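Local coordinates for protein GTPase subunit of restriction endonuclease (Thermococcus gammatolerans, PDB 6P0F) that probably recognises modified bases in DNA through its N-terminal YTH-type domain, as the GTPase and DNA-binding subunit of an McrBC-type restriction endonuclease, at residues I65-G76 with E89-T100; D15-T23 with F114-R122. All coordinates share one frame; numbering follows the deposited sequence.

Interaction 1 of 2, residues I65-G76 with E89-T100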
# COMPACT_ATOMS: atom_id res chain seq x y z
N ILE A 65 -8.20 -7.05 4.68
CA ILE A 65 -7.42 -5.88 5.04
C ILE A 65 -8.31 -4.97 5.87
O ILE A 65 -9.40 -4.59 5.42
CB ILE A 65 -6.90 -5.15 3.79
CG1 ILE A 65 -6.02 -6.09 2.97
CG2 ILE A 65 -6.15 -3.88 4.17
CD1 ILE A 65 -5.60 -5.49 1.66
N ASP A 66 -7.84 -4.61 7.05
CA ASP A 66 -8.62 -3.83 8.02
C ASP A 66 -7.94 -2.51 8.33
O ASP A 66 -6.72 -2.39 8.28
CB ASP A 66 -8.76 -4.61 9.34
CG ASP A 66 -9.48 -5.95 9.19
OD1 ASP A 66 -10.49 -6.00 8.45
OD2 ASP A 66 -9.04 -6.94 9.81
N LYS A 67 -8.72 -1.51 8.75
CA LYS A 67 -8.08 -0.32 9.28
C LYS A 67 -7.24 -0.68 10.50
O LYS A 67 -7.51 -1.64 11.24
CB LYS A 67 -9.11 0.77 9.58
CG LYS A 67 -10.16 0.39 10.56
CD LYS A 67 -11.13 1.56 10.77
CE LYS A 67 -12.15 1.13 11.80
NZ LYS A 67 -13.10 2.21 12.10
N GLY A 68 -6.10 0.01 10.61
CA GLY A 68 -5.11 -0.30 11.62
C GLY A 68 -4.02 -1.24 11.16
O GLY A 68 -2.97 -1.31 11.81
N ASP A 69 -4.25 -1.97 10.07
CA ASP A 69 -3.25 -2.84 9.48
C ASP A 69 -2.14 -1.99 8.85
O ASP A 69 -2.33 -0.82 8.48
CB ASP A 69 -3.88 -3.76 8.46
CG ASP A 69 -4.75 -4.85 9.09
OD1 ASP A 69 -4.70 -4.99 10.35
OD2 ASP A 69 -5.44 -5.55 8.31
N MSE A 70 -0.97 -2.59 8.71
CA MSE A 70 0.22 -1.92 8.22
C MSE A 70 0.57 -2.49 6.85
O MSE A 70 0.40 -3.69 6.60
CB MSE A 70 1.36 -2.10 9.21
CG MSE A 70 1.13 -1.25 10.40
SE MSE A 70 2.31 -1.82 11.80
CE MSE A 70 3.90 -2.11 10.78
N VAL A 71 1.08 -1.63 5.98
CA VAL A 71 1.45 -2.01 4.61
C VAL A 71 2.88 -1.58 4.35
O VAL A 71 3.23 -0.40 4.52
CB VAL A 71 0.50 -1.40 3.57
CG1 VAL A 71 1.01 -1.78 2.18
CG2 VAL A 71 -0.94 -1.86 3.76
N LEU A 72 3.72 -2.53 3.94
CA LEU A 72 5.04 -2.24 3.38
C LEU A 72 4.87 -2.24 1.87
O LEU A 72 4.54 -3.27 1.28
CB LEU A 72 6.07 -3.29 3.79
CG LEU A 72 6.50 -3.19 5.25
CD1 LEU A 72 7.11 -4.54 5.64
CD2 LEU A 72 7.45 -2.05 5.52
N PHE A 73 5.02 -1.08 1.24
CA PHE A 73 5.07 -0.99 -0.21
C PHE A 73 6.52 -1.20 -0.63
O PHE A 73 7.39 -0.38 -0.32
CB PHE A 73 4.56 0.36 -0.70
CG PHE A 73 3.10 0.57 -0.55
CD1 PHE A 73 2.19 0.03 -1.43
CD2 PHE A 73 2.63 1.37 0.49
CE1 PHE A 73 0.83 0.28 -1.28
CE2 PHE A 73 1.27 1.62 0.63
CZ PHE A 73 0.38 1.08 -0.25
N TYR A 74 6.79 -2.31 -1.32
CA TYR A 74 8.08 -2.54 -1.93
C TYR A 74 8.06 -1.94 -3.33
O TYR A 74 7.11 -2.19 -4.07
CB TYR A 74 8.33 -4.05 -2.04
CG TYR A 74 8.73 -4.81 -0.80
CD1 TYR A 74 8.63 -4.25 0.46
CD2 TYR A 74 9.23 -6.09 -0.92
CE1 TYR A 74 9.01 -4.97 1.59
CE2 TYR A 74 9.63 -6.82 0.19
CZ TYR A 74 9.50 -6.26 1.44
OH TYR A 74 9.90 -6.98 2.55
N VAL A 75 9.08 -1.17 -3.70
CA VAL A 75 9.11 -0.49 -4.99
C VAL A 75 10.40 -0.88 -5.71
O VAL A 75 11.50 -0.64 -5.20
CB VAL A 75 9.01 1.03 -4.83
CG1 VAL A 75 9.03 1.71 -6.21
CG2 VAL A 75 7.76 1.41 -4.03
N GLY A 76 10.27 -1.45 -6.90
CA GLY A 76 11.45 -1.90 -7.62
C GLY A 76 11.04 -2.52 -8.94
O GLY A 76 9.86 -2.62 -9.26
N GLU A 89 17.40 0.18 -8.65
CA GLU A 89 17.00 0.91 -7.46
C GLU A 89 15.78 0.24 -6.83
O GLU A 89 14.88 -0.24 -7.54
CB GLU A 89 16.68 2.36 -7.81
CG GLU A 89 16.36 3.26 -6.59
CD GLU A 89 16.96 4.67 -6.67
OE1 GLU A 89 16.37 5.60 -6.06
OE2 GLU A 89 18.02 4.85 -7.31
N THR A 90 15.75 0.20 -5.50
CA THR A 90 14.56 -0.23 -4.78
C THR A 90 14.25 0.74 -3.65
O THR A 90 15.11 1.50 -3.21
CB THR A 90 14.68 -1.64 -4.18
OG1 THR A 90 15.64 -1.64 -3.12
CG2 THR A 90 15.10 -2.66 -5.25
N ALA A 91 13.00 0.71 -3.20
CA ALA A 91 12.60 1.51 -2.05
C ALA A 91 11.49 0.79 -1.31
O ALA A 91 10.83 -0.10 -1.85
CB ALA A 91 12.14 2.90 -2.46
N VAL A 92 11.31 1.14 -0.03
CA VAL A 92 10.25 0.57 0.78
C VAL A 92 9.55 1.72 1.49
O VAL A 92 10.21 2.60 2.05
CB VAL A 92 10.78 -0.45 1.81
CG1 VAL A 92 9.62 -1.03 2.58
CG2 VAL A 92 11.57 -1.55 1.09
N TYR A 93 8.22 1.69 1.48
CA TYR A 93 7.41 2.65 2.20
C TYR A 93 6.56 1.93 3.23
O TYR A 93 6.08 0.82 2.97
CB TYR A 93 6.50 3.45 1.24
CG TYR A 93 7.27 4.29 0.23
CD1 TYR A 93 7.88 3.70 -0.86
CD2 TYR A 93 7.35 5.68 0.36
CE1 TYR A 93 8.60 4.47 -1.80
CE2 TYR A 93 8.07 6.45 -0.54
CZ TYR A 93 8.66 5.84 -1.63
OH TYR A 93 9.35 6.63 -2.53
N LEU A 94 6.33 2.55 4.39
CA LEU A 94 5.51 1.96 5.45
C LEU A 94 4.31 2.86 5.72
O LEU A 94 4.48 4.03 6.05
CB LEU A 94 6.33 1.79 6.73
CG LEU A 94 5.54 1.28 7.93
CD1 LEU A 94 5.03 -0.13 7.72
CD2 LEU A 94 6.41 1.31 9.19
N GLY A 95 3.12 2.31 5.57
CA GLY A 95 1.91 3.02 5.93
C GLY A 95 1.06 2.26 6.92
O GLY A 95 1.22 1.04 7.07
N ILE A 96 0.17 2.97 7.62
CA ILE A 96 -0.85 2.35 8.46
C ILE A 96 -2.21 2.81 7.96
O ILE A 96 -2.40 3.99 7.65
CB ILE A 96 -0.62 2.66 9.96
CG1 ILE A 96 -1.63 1.87 10.78
CG2 ILE A 96 -0.64 4.12 10.23
CD1 ILE A 96 -1.22 1.73 12.26
N ILE A 97 -3.14 1.86 7.82
CA ILE A 97 -4.41 2.12 7.15
C ILE A 97 -5.36 2.85 8.11
O ILE A 97 -5.63 2.39 9.23
CB ILE A 97 -5.05 0.83 6.63
CG1 ILE A 97 -4.13 0.15 5.58
CG2 ILE A 97 -6.42 1.13 6.03
CD1 ILE A 97 -4.65 -1.16 5.04
N CYS A 98 -5.85 4.00 7.66
CA CYS A 98 -6.83 4.76 8.42
C CYS A 98 -8.25 4.23 8.21
O CYS A 98 -9.06 4.20 9.15
CB CYS A 98 -6.73 6.22 7.99
SG CYS A 98 -7.83 7.36 8.85
N GLU A 99 -8.58 3.87 6.98
CA GLU A 99 -9.91 3.42 6.62
C GLU A 99 -9.82 2.57 5.37
O GLU A 99 -8.91 2.73 4.56
CB GLU A 99 -10.87 4.57 6.33
CG GLU A 99 -11.85 4.90 7.44
CD GLU A 99 -12.82 3.77 7.73
OE1 GLU A 99 -12.65 2.65 7.21
OE2 GLU A 99 -13.74 3.98 8.52
N THR A 100 -10.79 1.69 5.21
CA THR A 100 -10.96 0.95 3.96
C THR A 100 -12.34 1.25 3.43
O THR A 100 -13.29 1.45 4.19
CB THR A 100 -10.78 -0.56 4.14
OG1 THR A 100 -11.79 -1.06 5.02
CG2 THR A 100 -9.41 -0.89 4.69
O HOH W 1 -11.50 -1.84 8.08
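At the edge of the Tyr93 ring, near its plane, lies Phe73 O, and Val75 CG2 approaches the same ring obliquely. One face of the Phe73 ring carries Val71 CG1, 3.7 Å above its centre, while Trp53 meets this ring edge-to-face. Phe73 and Tyr93 form a hydrogen-bonded antiparallel pair, their CB atoms 4.1 Å apart. Phe73 also packs on Phe20 of helix 15-26, flat aromatic groups suiting a buried sheet-helix interface.

On the other face Met70, present as selenomethionine and bent at chi3 (42°), brings CE within 3.8 Å of Leu94 CD1, and Leu72 CD2 lodges against Leu94 and Val92. Helix 138-145 covers Tyr74, whose hydroxyl bonds to Asn142.

In the type II turn Asp66 to Asp69, a CB on Gly68 (phi 93°) would be pressed against Lys67 O, so a residue without a side chain belongs here; Gly68 N donates to Ile97 O at 2.8 Å. Ile97 CD1 presses on Ile65 CG2 at 3.2 Å, tighter than usual van der Waals contact, the side chains crossing at about a right angle; it also touches Val71 CG2. Cutting Ile97 back to an alanine would probably open a gap between Ile65 and Val71 and take one apolar neighbour from each. Eight main-chain hydrogen bonds, turn included, pair the peptide groups, leaving apolar side chains to pack against helix 15-26 on the Phe73 side and helix 160-174 on the Met70 side.

Interaction 2 of 2, residues D15-T23 with F114-R122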
# COMPACT_ATOMS: atom_id res chain seq x y z
N ASP A 15 2.40 0.86 -15.31
CA ASP A 15 1.28 1.72 -14.95
C ASP A 15 1.02 1.68 -13.45
O ASP A 15 0.53 2.67 -12.87
CB ASP A 15 0.03 1.28 -15.71
CG ASP A 15 0.09 1.62 -17.20
OD1 ASP A 15 1.00 2.36 -17.64
OD2 ASP A 15 -0.80 1.15 -17.93
N GLU A 16 1.32 0.55 -12.81
CA GLU A 16 1.17 0.43 -11.36
C GLU A 16 1.99 1.48 -10.63
O GLU A 16 1.50 2.11 -9.66
CB GLU A 16 1.60 -0.98 -10.93
CG GLU A 16 1.36 -1.28 -9.50
CD GLU A 16 1.55 -2.77 -9.21
OE1 GLU A 16 2.64 -3.33 -9.53
OE2 GLU A 16 0.60 -3.37 -8.65
N TYR A 17 3.24 1.70 -11.06
CA TYR A 17 4.04 2.72 -10.41
C TYR A 17 3.45 4.10 -10.67
O TYR A 17 3.43 4.94 -9.78
CB TYR A 17 5.50 2.72 -10.84
CG TYR A 17 6.30 3.74 -10.07
CD1 TYR A 17 6.77 3.46 -8.79
CD2 TYR A 17 6.55 5.01 -10.58
CE1 TYR A 17 7.48 4.38 -8.05
CE2 TYR A 17 7.26 5.95 -9.83
CZ TYR A 17 7.72 5.63 -8.57
OH TYR A 17 8.42 6.53 -7.80
N GLU A 18 3.01 4.36 -11.90
CA GLU A 18 2.38 5.65 -12.19
C GLU A 18 1.19 5.89 -11.26
O GLU A 18 1.03 6.99 -10.71
CB GLU A 18 1.92 5.70 -13.65
CG GLU A 18 3.08 5.51 -14.63
CD GLU A 18 4.09 6.65 -14.52
OE1 GLU A 18 5.19 6.43 -13.99
OE2 GLU A 18 3.78 7.77 -14.95
N ASN A 19 0.36 4.87 -11.05
CA ASN A 19 -0.79 5.03 -10.17
C ASN A 19 -0.35 5.26 -8.72
O ASN A 19 -0.93 6.08 -8.01
CB ASN A 19 -1.67 3.77 -10.25
CG ASN A 19 -2.38 3.65 -11.60
OD1 ASN A 19 -2.32 4.55 -12.41
ND2 ASN A 19 -3.05 2.54 -11.81
N PHE A 20 0.67 4.53 -8.29
CA PHE A 20 1.22 4.67 -6.93
C PHE A 20 1.81 6.06 -6.70
O PHE A 20 1.61 6.67 -5.65
CB PHE A 20 2.29 3.59 -6.76
CG PHE A 20 2.95 3.57 -5.43
CD1 PHE A 20 2.29 3.06 -4.32
CD2 PHE A 20 4.27 4.01 -5.28
CE1 PHE A 20 2.94 3.00 -3.08
CE2 PHE A 20 4.91 3.93 -4.04
CZ PHE A 20 4.24 3.43 -2.96
N GLU A 21 2.57 6.56 -7.67
CA GLU A 21 3.09 7.91 -7.57
C GLU A 21 1.96 8.92 -7.43
O GLU A 21 2.05 9.86 -6.64
CB GLU A 21 3.94 8.21 -8.81
CG GLU A 21 4.58 9.58 -8.82
CD GLU A 21 5.47 9.78 -10.04
OE1 GLU A 21 4.97 9.57 -11.16
OE2 GLU A 21 6.67 10.08 -9.87
N GLU A 22 0.86 8.70 -8.15
CA GLU A 22 -0.23 9.66 -8.13
C GLU A 22 -0.89 9.75 -6.76
O GLU A 22 -1.12 10.85 -6.24
CB GLU A 22 -1.25 9.33 -9.21
CG GLU A 22 -2.39 10.31 -9.23
CD GLU A 22 -2.00 11.65 -9.91
OE1 GLU A 22 -2.52 12.69 -9.48
OE2 GLU A 22 -1.21 11.60 -10.89
N THR A 23 -1.27 8.61 -6.18
CA THR A 23 -2.12 8.66 -5.01
C THR A 23 -1.47 8.26 -3.70
O THR A 23 -2.08 8.51 -2.67
CB THR A 23 -3.38 7.80 -5.19
OG1 THR A 23 -3.03 6.44 -5.43
CG2 THR A 23 -4.22 8.33 -6.38
N PHE A 114 -7.79 9.21 -11.57
CA PHE A 114 -6.51 9.13 -10.88
C PHE A 114 -5.58 8.04 -11.39
O PHE A 114 -4.36 8.20 -11.34
CB PHE A 114 -6.73 8.82 -9.40
CG PHE A 114 -7.70 9.69 -8.75
CD1 PHE A 114 -7.40 11.01 -8.51
CD2 PHE A 114 -8.94 9.21 -8.38
CE1 PHE A 114 -8.30 11.83 -7.91
CE2 PHE A 114 -9.85 10.01 -7.78
CZ PHE A 114 -9.54 11.33 -7.55
N TRP A 115 -6.14 6.93 -11.85
CA TRP A 115 -5.40 5.72 -12.11
C TRP A 115 -5.63 5.24 -13.53
O TRP A 115 -6.77 5.23 -14.01
CB TRP A 115 -5.86 4.65 -11.15
CG TRP A 115 -5.42 4.83 -9.74
CD1 TRP A 115 -4.33 5.51 -9.30
CD2 TRP A 115 -6.07 4.29 -8.60
NE1 TRP A 115 -4.23 5.39 -7.92
CE2 TRP A 115 -5.31 4.67 -7.47
CE3 TRP A 115 -7.23 3.54 -8.41
CZ2 TRP A 115 -5.66 4.32 -6.19
CZ3 TRP A 115 -7.57 3.17 -7.12
CH2 TRP A 115 -6.79 3.56 -6.03
N ARG A 116 -4.56 4.80 -14.17
CA ARG A 116 -4.69 4.01 -15.38
C ARG A 116 -5.38 2.71 -15.04
O ARG A 116 -4.93 1.98 -14.14
CB ARG A 116 -3.33 3.73 -15.99
CG ARG A 116 -2.62 4.95 -16.55
CD ARG A 116 -1.27 4.50 -17.06
NE ARG A 116 -0.46 5.52 -17.71
CZ ARG A 116 0.02 6.61 -17.12
NH1 ARG A 116 -0.25 6.86 -15.85
NH2 ARG A 116 0.77 7.46 -17.81
N LYS A 117 -6.49 2.41 -15.70
CA LYS A 117 -7.22 1.20 -15.39
C LYS A 117 -7.84 1.27 -14.00
O LYS A 117 -8.11 0.23 -13.39
CB LYS A 117 -6.31 -0.03 -15.43
CG LYS A 117 -5.68 -0.35 -16.76
CD LYS A 117 -6.58 -1.31 -17.50
CE LYS A 117 -6.10 -2.76 -17.34
NZ LYS A 117 -4.93 -3.09 -18.23
N GLY A 118 -8.10 2.48 -13.52
CA GLY A 118 -8.46 2.65 -12.13
C GLY A 118 -9.70 1.87 -11.74
O GLY A 118 -9.83 1.40 -10.60
N GLU A 119 -10.62 1.70 -12.69
CA GLU A 119 -11.91 1.10 -12.40
C GLU A 119 -11.77 -0.32 -11.91
O GLU A 119 -12.69 -0.82 -11.26
CB GLU A 119 -12.80 1.16 -13.64
CG GLU A 119 -12.18 0.51 -14.86
CD GLU A 119 -13.02 0.77 -16.09
OE1 GLU A 119 -13.83 1.72 -16.05
OE2 GLU A 119 -12.88 0.03 -17.09
N ASN A 120 -10.63 -0.96 -12.18
CA ASN A 120 -10.39 -2.32 -11.69
C ASN A 120 -10.13 -2.37 -10.19
O ASN A 120 -10.37 -3.40 -9.55
CB ASN A 120 -9.19 -2.94 -12.41
CG ASN A 120 -9.44 -3.22 -13.88
OD1 ASN A 120 -10.58 -3.15 -14.36
ND2 ASN A 120 -8.38 -3.53 -14.61
N PHE A 121 -9.61 -1.29 -9.61
CA PHE A 121 -8.99 -1.34 -8.28
C PHE A 121 -9.90 -0.75 -7.21
O PHE A 121 -9.57 0.22 -6.50
CB PHE A 121 -7.65 -0.60 -8.32
CG PHE A 121 -6.74 -1.07 -9.42
CD1 PHE A 121 -6.20 -2.33 -9.38
CD2 PHE A 121 -6.45 -0.26 -10.51
CE1 PHE A 121 -5.36 -2.78 -10.40
CE2 PHE A 121 -5.63 -0.71 -11.53
CZ PHE A 121 -5.08 -1.96 -11.47
N ARG A 122 -11.06 -1.38 -7.06
CA ARG A 122 -12.15 -0.77 -6.31
C ARG A 122 -12.10 -1.02 -4.80
O ARG A 122 -12.90 -0.42 -4.07
CB ARG A 122 -13.49 -1.26 -6.87
CG ARG A 122 -13.78 -2.73 -6.59
CD ARG A 122 -15.00 -3.20 -7.40
NE ARG A 122 -15.35 -4.58 -7.07
CZ ARG A 122 -16.10 -4.94 -6.03
NH1 ARG A 122 -16.61 -4.02 -5.22
NH2 ARG A 122 -16.37 -6.22 -5.81
O HOH W 2 -1.96 7.48 -12.91
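Asp15 sets its carboxylate against the aliphatic stem of Arg116, with OD1 3.2 Å from Arg116 CD. The salt bridge from OD1 to Arg116 NE, 3.5 Å long, rests on charge alone, because the oxygen lies well out of the guanidinium plane. Glu18 lays CG over a face of that guanidinium, and its CB comes within 3.3 Å of Arg116 NH1. Asn19 carries the polar core of the contact: OD1 accepts Arg116 N at 2.9 Å, and ND2 donates to a lone pair of Arg116 O at 3.0 Å, that oxygen lying only 7° out of the Asn19 amide plane. An asparagine suits the place because its amide mimics a peptide group. It thereby holds helix 15-26 of this YTH-type domain to the loop between strands 91-102 and 123-127, at the type II turn Trp115 to Gly118. Its CB lies 3.3 Å from Trp115 CD1, amide and indole planes 34° apart; the indole offers both a flat surface and an N-H. A water joins Asn19 OD1 to Phe114 O, which Glu22 CG touches. Thr23 OG1, between backbone N and carbonyl carbon (chi1 59°), accepts Trp115 NE1 at 3.0 Å in the indole plane and bonds to Phe52 O; CG2 packs on Phe114 CB.

Helix 15-26 joins the two contacts. Asn19 and Thr23 turn to the loop in interaction 2, whereas Tyr17 and Phe20, from other sides of the helix, pack on the strands of interaction 1. Phe20 CE1 meets Phe73 CD1 at 3.5 Å and Tyr17 CE1 meets Val75 CG1 at 3.6 Å, although the centres of the two contacts lie about 15 Å apart. The helix is therefore held between the sheet and the loop 114-122. Along the chain, both strands of interaction 1 fall between the two segments of interaction 2, and strand 91-102 leads into that loop. A disulfide from Cys98 to Cys45 ties the far end of the antiparallel strand pair to helix 39-45.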